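Side-chain contacts in SusD homolog (Bacteroides thetaiotaomicron, PDB 4MRU), which probably binds mucin O-glycans at the bacterial surface, as a SusD-like outer-membrane lipoprotein with a largely helical, TPR-like fold: residues A[117-122]-A[200-205]; A[128-133]-A[156-161]; A[429-434]-A[460-465]. One frame throughout, in Å; residues are numbered along the deposited sequence. Where two conformers were deposited one is given.

Contact 1 (A[117-122]-A[200-205]); sequences IMQRVT and HSLQLR. With EDO (1,2-ethanediol), chain E; EDO (1,2-ethanediol), chain F.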
loop_
_atom_site.group_PDB
_atom_site.type_symbol
_atom_site.label_atom_id
_atom_site.label_comp_id
_atom_site.label_asym_id
_atom_site.label_seq_id
_atom_site.Cartn_x
_atom_site.Cartn_y
_atom_site.Cartn_z
ATOM N N ILE A 117 7.657 -8.618 -0.969
ATOM C CA ILE A 117 6.509 -9.265 -0.346
ATOM C C ILE A 117 6.429 -8.906 1.133
ATOM O O ILE A 117 5.388 -8.517 1.659
ATOM C CB ILE A 117 6.628 -10.802 -0.452
ATOM C CG1 ILE A 117 6.469 -11.232 -1.887
ATOM C CG2 ILE A 117 5.565 -11.484 0.404
ATOM C CD1 ILE A 117 6.999 -12.628 -2.194
HETATM N N MSE A 118 7.567 -9.050 1.802
HETATM C CA MSE A 118 7.569 -8.985 3.246
HETATM C C MSE A 118 7.648 -7.570 3.806
HETATM O O MSE A 118 7.327 -7.360 4.987
HETATM C CB MSE A 118 8.753 -9.779 3.771
HETATM C CG MSE A 118 8.626 -11.275 3.480
HETATM SE SE MSE A 118 6.993 -12.032 4.326
HETATM C CE MSE A 118 6.864 -13.735 3.323
ATOM N N GLN A 119 8.075 -6.595 3.011
ATOM C CA GLN A 119 7.984 -5.191 3.449
ATOM C C GLN A 119 6.533 -4.862 3.843
ATOM O O GLN A 119 6.262 -4.196 4.861
ATOM C CB GLN A 119 8.512 -4.228 2.370
ATOM C CG GLN A 119 8.297 -2.726 2.633
ATOM C CD GLN A 119 7.119 -2.208 1.837
ATOM O OE1 GLN A 119 7.212 -2.031 0.626
ATOM N NE2 GLN A 119 5.991 -1.998 2.499
ATOM N N ARG A 120 5.591 -5.370 3.073
ATOM C CA ARG A 120 4.181 -5.130 3.319
ATOM C C ARG A 120 3.765 -5.825 4.621
ATOM O O ARG A 120 3.041 -5.261 5.447
ATOM C CB ARG A 120 3.329 -5.622 2.169
ATOM C CG ARG A 120 3.369 -4.759 0.913
ATOM C CD ARG A 120 3.128 -5.552 -0.339
ATOM N NE ARG A 120 1.939 -6.420 -0.237
ATOM C CZ ARG A 120 0.694 -6.005 -0.459
ATOM N NH1 ARG A 120 0.438 -4.724 -0.740
ATOM N NH2 ARG A 120 -0.291 -6.845 -0.327
ATOM N N VAL A 121 4.211 -7.054 4.805
ATOM C CA VAL A 121 3.799 -7.824 5.969
ATOM C C VAL A 121 4.317 -7.221 7.274
ATOM O O VAL A 121 3.574 -7.101 8.230
ATOM C CB VAL A 121 4.249 -9.298 5.842
ATOM C CG1 VAL A 121 3.830 -10.116 7.040
ATOM C CG2 VAL A 121 3.654 -9.899 4.557
ATOM N N THR A 122 5.592 -6.826 7.335
ATOM C CA THR A 122 6.055 -6.200 8.559
ATOM C C THR A 122 5.338 -4.845 8.779
ATOM O O THR A 122 5.071 -4.491 9.925
ATOM C CB THR A 122 7.584 -6.004 8.661
ATOM O OG1 THR A 122 7.893 -5.458 9.960
ATOM C CG2 THR A 122 8.126 -5.093 7.619
ATOM N N HIS A 200 15.769 0.441 -6.415
ATOM C CA HIS A 200 16.093 1.768 -5.845
ATOM C C HIS A 200 14.855 2.545 -5.380
ATOM O O HIS A 200 14.898 3.279 -4.390
ATOM C CB HIS A 200 16.890 2.575 -6.842
ATOM C CG HIS A 200 18.173 1.922 -7.235
ATOM N ND1 HIS A 200 18.678 1.978 -8.526
ATOM C CD2 HIS A 200 19.008 1.119 -6.541
ATOM C CE1 HIS A 200 19.809 1.298 -8.572
ATOM N NE2 HIS A 200 20.008 0.740 -7.392
ATOM N N SER A 201 13.765 2.403 -6.112
ATOM C CA SER A 201 12.521 3.022 -5.741
ATOM C C SER A 201 11.981 2.417 -4.409
ATOM O O SER A 201 11.521 3.120 -3.561
ATOM C CB SER A 201 11.502 2.877 -6.878
ATOM O OG SER A 201 12.037 3.383 -8.101
ATOM N N LEU A 202 12.083 1.107 -4.262
ATOM C CA LEU A 202 11.680 0.452 -3.020
ATOM C C LEU A 202 12.561 0.893 -1.863
ATOM O O LEU A 202 12.046 1.109 -0.765
ATOM C CB LEU A 202 11.780 -1.046 -3.170
ATOM C CG LEU A 202 11.293 -1.949 -2.040
ATOM C CD1 LEU A 202 9.850 -1.645 -1.695
ATOM C CD2 LEU A 202 11.465 -3.409 -2.446
ATOM N N GLN A 203 13.878 1.008 -2.087
ATOM C CA GLN A 203 14.774 1.553 -1.055
ATOM C C GLN A 203 14.330 2.961 -0.636
ATOM O O GLN A 203 14.332 3.287 0.545
ATOM C CB GLN A 203 16.206 1.618 -1.526
ATOM C CG GLN A 203 16.894 0.284 -1.723
ATOM C CD GLN A 203 18.231 0.427 -2.472
ATOM O OE1 GLN A 203 18.349 1.182 -3.446
ATOM N NE2 GLN A 203 19.242 -0.305 -2.005
ATOM N N LEU A 204 13.940 3.774 -1.599
ATOM C CA LEU A 204 13.445 5.116 -1.324
ATOM C C LEU A 204 12.161 5.097 -0.470
ATOM O O LEU A 204 12.028 5.840 0.494
ATOM C CB LEU A 204 13.198 5.845 -2.642
ATOM C CG LEU A 204 12.619 7.260 -2.558
ATOM C CD1 LEU A 204 13.516 8.167 -1.730
ATOM C CD2 LEU A 204 12.432 7.823 -3.949
ATOM N N ARG A 205 11.220 4.241 -0.851
ATOM C CA ARG A 205 9.971 4.108 -0.115
ATOM C C ARG A 205 10.232 3.705 1.342
ATOM O O ARG A 205 9.715 4.293 2.255
ATOM C CB ARG A 205 9.098 3.050 -0.771
ATOM C CG ARG A 205 7.783 2.843 -0.069
ATOM C CD ARG A 205 7.129 1.513 -0.469
ATOM N NE ARG A 205 6.278 1.670 -1.640
ATOM C CZ ARG A 205 5.647 0.657 -2.234
ATOM N NH1 ARG A 205 5.799 -0.580 -1.765
ATOM N NH2 ARG A 205 4.876 0.885 -3.290
HETATM C C1 EDO E . 22.422 0.829 -3.365
HETATM O O1 EDO E . 21.624 -0.322 -3.638
HETATM C C2 EDO E . 21.872 1.985 -4.165
HETATM O O2 EDO E . 20.695 2.405 -3.486
HETATM C C1 EDO F . 4.874 -3.299 -3.535
HETATM O O1 EDO F . 4.486 -3.141 -2.166
HETATM C C2 EDO F . 3.603 -3.068 -4.276
HETATM O O2 EDO F . 3.285 -1.720 -3.975
#

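Contact 2 (A[128-133]-A[156-161]); sequences IPYSKV and YMRMFQ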
loop_
_atom_site.group_PDB
_atom_site.type_symbol
_atom_site.label_atom_id
_atom_site.label_comp_id
_atom_site.label_asym_id
_atom_site.label_seq_id
_atom_site.Cartn_x
_atom_site.Cartn_y
_atom_site.Cartn_z
ATOM N N ILE A 128 7.763 -9.682 12.767
ATOM C CA ILE A 128 7.410 -10.828 11.968
ATOM C C ILE A 128 8.599 -11.780 11.895
ATOM O O ILE A 128 9.756 -11.357 12.000
ATOM C CB ILE A 128 7.038 -10.482 10.495
ATOM C CG1 ILE A 128 8.152 -9.725 9.777
ATOM C CG2 ILE A 128 5.772 -9.639 10.403
ATOM C CD1 ILE A 128 8.021 -9.825 8.272
ATOM N N PRO A 129 8.313 -13.059 11.670
ATOM C CA PRO A 129 9.343 -14.014 11.270
ATOM C C PRO A 129 9.933 -13.578 9.940
ATOM O O PRO A 129 9.206 -13.170 9.075
ATOM C CB PRO A 129 8.579 -15.320 11.102
ATOM C CG PRO A 129 7.261 -15.109 11.766
ATOM C CD PRO A 129 6.970 -13.657 11.691
ATOM N N TYR A 130 11.249 -13.533 9.858
ATOM C CA TYR A 130 11.927 -13.086 8.687
ATOM C C TYR A 130 13.323 -13.750 8.621
ATOM O O TYR A 130 13.479 -14.730 7.928
ATOM C CB TYR A 130 12.053 -11.551 8.640
ATOM C CG TYR A 130 12.537 -11.088 7.251
ATOM C CD1 TYR A 130 11.716 -11.185 6.141
ATOM C CD2 TYR A 130 13.788 -10.531 7.076
ATOM C CE1 TYR A 130 12.141 -10.772 4.870
ATOM C CE2 TYR A 130 14.204 -10.087 5.837
ATOM C CZ TYR A 130 13.399 -10.238 4.737
ATOM O OH TYR A 130 13.815 -9.846 3.503
ATOM N N SER A 131 14.305 -13.270 9.384
ATOM C CA SER A 131 15.683 -13.801 9.289
ATOM C C SER A 131 15.838 -15.262 9.770
ATOM O O SER A 131 16.748 -15.960 9.341
ATOM C CB SER A 131 16.695 -12.891 10.040
ATOM O OG SER A 131 16.470 -12.936 11.451
ATOM N N LYS A 132 14.981 -15.720 10.670
ATOM C CA LYS A 132 15.142 -17.061 11.265
ATOM C C LYS A 132 14.148 -18.069 10.715
ATOM O O LYS A 132 13.923 -19.114 11.314
ATOM C CB LYS A 132 15.002 -16.973 12.785
ATOM C CG LYS A 132 16.101 -16.122 13.423
ATOM C CD LYS A 132 15.714 -15.708 14.818
ATOM C CE LYS A 132 16.847 -14.973 15.506
ATOM N NZ LYS A 132 16.431 -14.626 16.884
ATOM N N VAL A 133 13.515 -17.757 9.595
ATOM C CA VAL A 133 12.640 -18.730 8.969
ATOM C C VAL A 133 13.522 -19.812 8.330
ATOM O O VAL A 133 14.459 -19.485 7.609
ATOM C CB VAL A 133 11.715 -18.071 7.947
ATOM C CG1 VAL A 133 10.878 -19.125 7.246
ATOM C CG2 VAL A 133 10.820 -17.043 8.652
ATOM N N TYR A 156 13.649 -4.318 8.824
ATOM C CA TYR A 156 14.016 -3.257 7.876
ATOM C C TYR A 156 15.524 -3.240 7.636
ATOM O O TYR A 156 15.976 -3.179 6.495
ATOM C CB TYR A 156 13.519 -1.904 8.376
ATOM C CG TYR A 156 12.206 -1.493 7.785
ATOM C CD1 TYR A 156 10.991 -1.988 8.272
ATOM C CD2 TYR A 156 12.153 -0.615 6.703
ATOM C CE1 TYR A 156 9.790 -1.585 7.688
ATOM C CE2 TYR A 156 10.956 -0.255 6.110
ATOM C CZ TYR A 156 9.777 -0.749 6.601
ATOM O OH TYR A 156 8.578 -0.339 6.020
HETATM N N MSE A 157 16.328 -3.377 8.676
HETATM C CA MSE A 157 17.787 -3.267 8.469
HETATM C C MSE A 157 18.286 -4.453 7.646
HETATM O O MSE A 157 19.175 -4.301 6.787
HETATM C CB MSE A 157 18.497 -3.148 9.804
HETATM C CG MSE A 157 18.208 -1.796 10.497
HETATM SE SE MSE A 157 17.658 -0.255 9.363
HETATM C CE MSE A 157 16.111 0.047 10.533
ATOM N N ARG A 158 17.720 -5.634 7.862
ATOM C CA ARG A 158 18.099 -6.802 7.108
ATOM C C ARG A 158 17.641 -6.673 5.658
ATOM O O ARG A 158 18.395 -6.964 4.744
ATOM C CB ARG A 158 17.561 -8.090 7.782
ATOM C CG ARG A 158 17.914 -9.386 7.033
ATOM C CD ARG A 158 19.416 -9.641 6.931
ATOM N NE ARG A 158 19.916 -10.275 8.133
ATOM C CZ ARG A 158 19.999 -11.593 8.309
ATOM N NH1 ARG A 158 19.640 -12.439 7.349
ATOM N NH2 ARG A 158 20.449 -12.073 9.458
HETATM N N MSE A 159 16.424 -6.180 5.428
HETATM C CA MSE A 159 15.967 -5.897 4.072
HETATM C C MSE A 159 16.886 -4.921 3.358
HETATM O O MSE A 159 17.224 -5.120 2.186
HETATM C CB MSE A 159 14.505 -5.353 4.105
HETATM C CG MSE A 159 13.545 -6.467 4.518
HETATM SE SE MSE A 159 11.734 -5.666 4.606
HETATM C CE MSE A 159 10.805 -7.353 4.582
ATOM N N PHE A 160 17.295 -3.851 4.025
ATOM C CA PHE A 160 18.176 -2.907 3.374
ATOM C C PHE A 160 19.488 -3.598 2.976
ATOM O O PHE A 160 19.987 -3.381 1.866
ATOM C CB PHE A 160 18.494 -1.696 4.240
ATOM C CG PHE A 160 17.372 -0.690 4.328
ATOM C CD1 PHE A 160 16.830 -0.124 3.192
ATOM C CD2 PHE A 160 16.908 -0.278 5.559
ATOM C CE1 PHE A 160 15.821 0.828 3.282
ATOM C CE2 PHE A 160 15.923 0.706 5.660
ATOM C CZ PHE A 160 15.372 1.247 4.526
ATOM N N GLN A 161 20.008 -4.448 3.857
ATOM C CA GLN A 161 21.221 -5.193 3.548
ATOM C C GLN A 161 20.993 -6.128 2.358
ATOM O O GLN A 161 21.791 -6.163 1.406
ATOM C CB GLN A 161 21.675 -5.946 4.796
ATOM C CG GLN A 161 22.985 -6.703 4.717
ATOM C CD GLN A 161 23.159 -7.590 5.947
ATOM O OE1 GLN A 161 22.637 -7.293 7.039
ATOM N NE2 GLN A 161 23.834 -8.706 5.767
#

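Contact 3 (A[429-434]-A[460-465]); sequences ESWSEH and RRLMYP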
loop_
_atom_site.group_PDB
_atom_site.type_symbol
_atom_site.label_atom_id
_atom_site.label_comp_id
_atom_site.label_asym_id
_atom_site.label_seq_id
_atom_site.Cartn_x
_atom_site.Cartn_y
_atom_site.Cartn_z
ATOM N N GLU A 429 -0.116 0.169 1.034
ATOM C CA GLU A 429 0.845 1.282 1.039
ATOM C C GLU A 429 0.228 2.588 1.539
ATOM O O GLU A 429 0.860 3.288 2.329
ATOM C CB GLU A 429 1.430 1.513 -0.338
ATOM C CG GLU A 429 2.416 2.684 -0.413
ATOM C CD GLU A 429 3.662 2.490 0.464
ATOM O OE1 GLU A 429 3.962 1.368 0.931
ATOM O OE2 GLU A 429 4.342 3.481 0.733
ATOM N N SER A 430 -0.996 2.909 1.100
ATOM C CA SER A 430 -1.692 4.112 1.529
ATOM C C SER A 430 -2.028 4.068 3.018
ATOM O O SER A 430 -1.960 5.066 3.729
ATOM C CB SER A 430 -2.948 4.307 0.695
ATOM O OG SER A 430 -2.617 4.774 -0.591
ATOM N N TRP A 431 -2.345 2.884 3.515
ATOM C CA TRP A 431 -2.586 2.739 4.952
ATOM C C TRP A 431 -1.305 3.035 5.741
ATOM O O TRP A 431 -1.362 3.740 6.763
ATOM C CB TRP A 431 -3.135 1.354 5.253
ATOM C CG TRP A 431 -3.361 1.067 6.707
ATOM C CD1 TRP A 431 -3.746 1.942 7.659
ATOM C CD2 TRP A 431 -3.241 -0.206 7.353
ATOM N NE1 TRP A 431 -3.864 1.313 8.881
ATOM C CE2 TRP A 431 -3.572 -0.008 8.725
ATOM C CE3 TRP A 431 -2.888 -1.488 6.916
ATOM C CZ2 TRP A 431 -3.566 -1.042 9.660
ATOM C CZ3 TRP A 431 -2.868 -2.525 7.847
ATOM C CH2 TRP A 431 -3.222 -2.294 9.207
ATOM N N SER A 432 -0.176 2.501 5.279
ATOM C CA SER A 432 1.080 2.709 5.982
ATOM C C SER A 432 1.406 4.164 5.967
ATOM O O SER A 432 1.823 4.711 6.966
ATOM C CB SER A 432 2.195 1.862 5.362
ATOM O OG SER A 432 1.903 0.510 5.550
ATOM N N GLU A 433 1.215 4.818 4.823
ATOM C CA GLU A 433 1.544 6.229 4.755
ATOM C C GLU A 433 0.611 7.111 5.596
ATOM O O GLU A 433 1.014 8.174 6.085
ATOM C CB GLU A 433 1.560 6.666 3.284
ATOM C CG GLU A 433 2.781 6.080 2.564
ATOM C CD GLU A 433 4.064 6.628 3.162
ATOM O OE1 GLU A 433 4.449 7.717 2.701
ATOM O OE2 GLU A 433 4.619 6.024 4.138
ATOM N N HIS A 434 -0.632 6.691 5.713
ATOM C CA HIS A 434 -1.616 7.355 6.553
ATOM C C HIS A 434 -1.249 7.202 8.023
ATOM O O HIS A 434 -1.244 8.164 8.776
ATOM C CB HIS A 434 -3.065 6.850 6.285
ATOM C CG HIS A 434 -4.059 7.363 7.283
ATOM N ND1 HIS A 434 -4.628 8.615 7.196
ATOM C CD2 HIS A 434 -4.484 6.845 8.459
ATOM C CE1 HIS A 434 -5.370 8.840 8.264
ATOM N NE2 HIS A 434 -5.333 7.769 9.029
ATOM N N ARG A 460 -3.940 0.815 13.748
ATOM C CA ARG A 460 -2.507 1.105 13.725
ATOM C C ARG A 460 -1.670 -0.095 13.252
ATOM O O ARG A 460 -0.543 0.058 12.813
ATOM C CB ARG A 460 -2.078 1.559 15.121
ATOM C CG ARG A 460 -2.876 2.728 15.689
ATOM C CD ARG A 460 -3.146 3.857 14.697
ATOM N NE ARG A 460 -1.962 4.588 14.369
ATOM C CZ ARG A 460 -1.932 5.723 13.672
ATOM N NH1 ARG A 460 -3.036 6.260 13.159
ATOM N NH2 ARG A 460 -0.770 6.288 13.436
ATOM N N ARG A 461 -2.279 -1.276 13.285
ATOM C CA ARG A 461 -1.715 -2.497 12.809
ATOM C C ARG A 461 -2.804 -3.570 12.827
ATOM O O ARG A 461 -3.891 -3.355 13.357
ATOM C CB ARG A 461 -0.551 -2.936 13.689
ATOM C CG ARG A 461 -0.966 -3.183 15.150
ATOM C CD ARG A 461 0.206 -3.590 16.011
ATOM N NE ARG A 461 0.712 -4.929 15.750
ATOM C CZ ARG A 461 0.215 -6.067 16.254
ATOM N NH1 ARG A 461 -0.856 -6.071 17.039
ATOM N NH2 ARG A 461 0.803 -7.230 15.952
ATOM N N LEU A 462 -2.501 -4.740 12.270
ATOM C CA LEU A 462 -3.339 -5.931 12.409
ATOM C C LEU A 462 -2.814 -6.834 13.530
ATOM O O LEU A 462 -1.615 -6.863 13.792
ATOM C CB LEU A 462 -3.373 -6.784 11.142
ATOM C CG LEU A 462 -4.367 -6.509 10.072
ATOM C CD1 LEU A 462 -4.363 -7.652 9.036
ATOM C CD2 LEU A 462 -5.751 -6.314 10.680
HETATM N N MSE A 463 -3.717 -7.622 14.091
HETATM C CA MSE A 463 -3.408 -8.522 15.192
HETATM C C MSE A 463 -2.919 -9.832 14.641
HETATM O O MSE A 463 -3.322 -10.223 13.567
HETATM C CB MSE A 463 -4.646 -8.792 16.052
HETATM C CG MSE A 463 -5.144 -7.507 16.693
HETATM SE SE MSE A 463 -6.542 -6.708 15.541
HETATM C CE MSE A 463 -8.043 -7.915 16.001
ATOM N N TYR A 464 -2.032 -10.503 15.363
ATOM C CA TYR A 464 -1.498 -11.793 14.908
ATOM C C TYR A 464 -2.598 -12.837 14.864
ATOM O O TYR A 464 -3.547 -12.733 15.590
ATOM C CB TYR A 464 -0.386 -12.273 15.810
ATOM C CG TYR A 464 0.841 -11.353 15.783
ATOM C CD1 TYR A 464 1.532 -11.111 14.605
ATOM C CD2 TYR A 464 1.323 -10.785 16.936
ATOM C CE1 TYR A 464 2.689 -10.323 14.585
ATOM C CE2 TYR A 464 2.459 -9.969 16.936
ATOM C CZ TYR A 464 3.151 -9.758 15.778
ATOM O OH TYR A 464 4.283 -8.966 15.829
ATOM N N PRO A 465 -2.500 -13.790 13.944
ATOM C CA PRO A 465 -3.591 -14.762 13.797
ATOM C C PRO A 465 -3.617 -15.742 14.952
ATOM O O PRO A 465 -2.579 -15.998 15.595
ATOM C CB PRO A 465 -3.262 -15.477 12.472
ATOM C CG PRO A 465 -1.842 -15.264 12.237
ATOM C CD PRO A 465 -1.441 -13.990 12.953
HETATM O O HOH W 1 -2.562 8.325 11.337
#

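Contact 1 (A[117-122]-A[200-205])
Gln119 lays its carboxamide oxygen against a methyl of Leu202, OE1 to CD1 being 3.5 Å, as the two side chains run past each other in opposite senses. They belong to helices 104-125 and 192-209 of the TPR-like helical fold of the SusD family. The helices are well separated here, the closest pair of CA atoms, Gln119 and Leu202, being 9.3 Å apart, and long polar side chains do the bridging. Gln119 leaves its helix with CG anti to the backbone N (chi1 172°) and bends at its second torsion, which turns OE1 toward Arg205. The NH1 of Arg205 donates to Gln119 OE1 over 3.1 Å, with an N-H...O angle of 153°. The oxygen lies at the edge of the guanidinium, near its plane, and uses a lone pair in its own carbonyl plane, although amide and guanidinium stand perpendicular. Both groups have further holders: Gln119 NE2 donates to Asp123 OD2, and Arg205 NE forms a salt bridge with Glu329. A 1,2-ethanediol molecule, probably from the crystallisation liquor, sits beside the guanidinium, accepting from Arg205 NH1 at its O1 (2.9 Å) and from NH2 at its O2 (3.1 Å).

Contact 2 (A[128-133]-A[156-161])
The phenol end of Tyr130 rests on the chain of Met159, a selenomethionine in this crystal: OH is 3.5 Å from Met159 CG, and ring carbon CE1 is 3.7 Å from its terminal CE. Both ends of the Met159 chain lie on the same side of the ring plane, so the side chain runs across one side of the phenol end. Between them the selenium lies 5.3 Å from the ring centroid, 27° off the ring normal, a Met-aromatic contact made at a slant. Met159 spans this distance because its chain is extended beyond CG, with chi2 at 178°. A different part of the ring meets the helix through Arg158, whose CG approaches CE2 of Tyr130 at the ring edge, 4.0 Å away. Bends at chi2 and chi3 then carry the guanidinium of Arg158 back over the loop, where one of its faces lies above Ser131 CB, offset toward the rim of the group.

The contact is a loop folded back on the helix that follows it in sequence. Tyr130 and Ser131 begin a type I beta turn ending at Val133, and they are set against helix 152-173 of the SusD-like helical fold. The second shell holds both of them by their hydroxyls. Tyr130 OH is hydrogen-bonded to Glu162, one turn further along that same helix, and Ser131 OG to Asp150, just ahead of it. Arg114 of helix 104-125 makes a cation-pi contact with the Tyr130 ring, while Met206 of helix 192-209 packs against Met159.

Contact 3 (A[429-434]-A[460-465])
Trp431 pushes the six-membered half of its indole against the backbone of Arg461, with CZ2 3.9 Å from Arg461 N. This is helix-on-loop packing within the SusD-like fold, in which helix 427-437 meets the extended connection leading to helix 466-471. The tight part is buried and centres on the one indole. CG of Trp431 is anti to the backbone N (chi1 177°), which sends the ring out from the helix so that its far rim reaches the loop. CH2 comes 4.0 Å from Leu462 N, which lies at the ring edge near its plane, and more loosely 4.5 Å from Leu462 CG. Trp431 NE1 is hydrogen-bonded to Met459, just ahead of the loop segment, and Ile124 of helix 104-125 also packs on the indole. The other side is looser, formed by the partly exposed His434 and Arg460. His434 NE2 and Arg460 NH1 stay 5.0 Å apart, and a water molecule mediates instead. The Arg460 guanidinium forms a salt bridge with Asp503, and Arg460 NH1 is also hydrogen-bonded to Ala457 O. That same NH1 donates to the water over 2.8 Å, at the edge of the guanidinium, and the water in turn donates to the backbone oxygen of His434 at 2.9 Å.

From the N terminus, helix 104-125 supplies the first side of contact 1, and the chain then enters loop 128-133. Contact 2 closes first, when helix 152-173 returns to that loop; contact 1 closes later, at helix 192-209, so the smaller loop lies wholly within the larger. Contact 3 follows in series, closing a separate short loop between helix 427-437 and segment 460-465. Contacts 1 and 2 share packing: the methyl CE of Met159 sits against the backbone of Met118 and Gln119, and Met118 CB touches Tyr130. Contact 1 reaches contact 3 through a long, weak ion pair between Arg205 and Glu429. Contacts 2 and 3 do not touch.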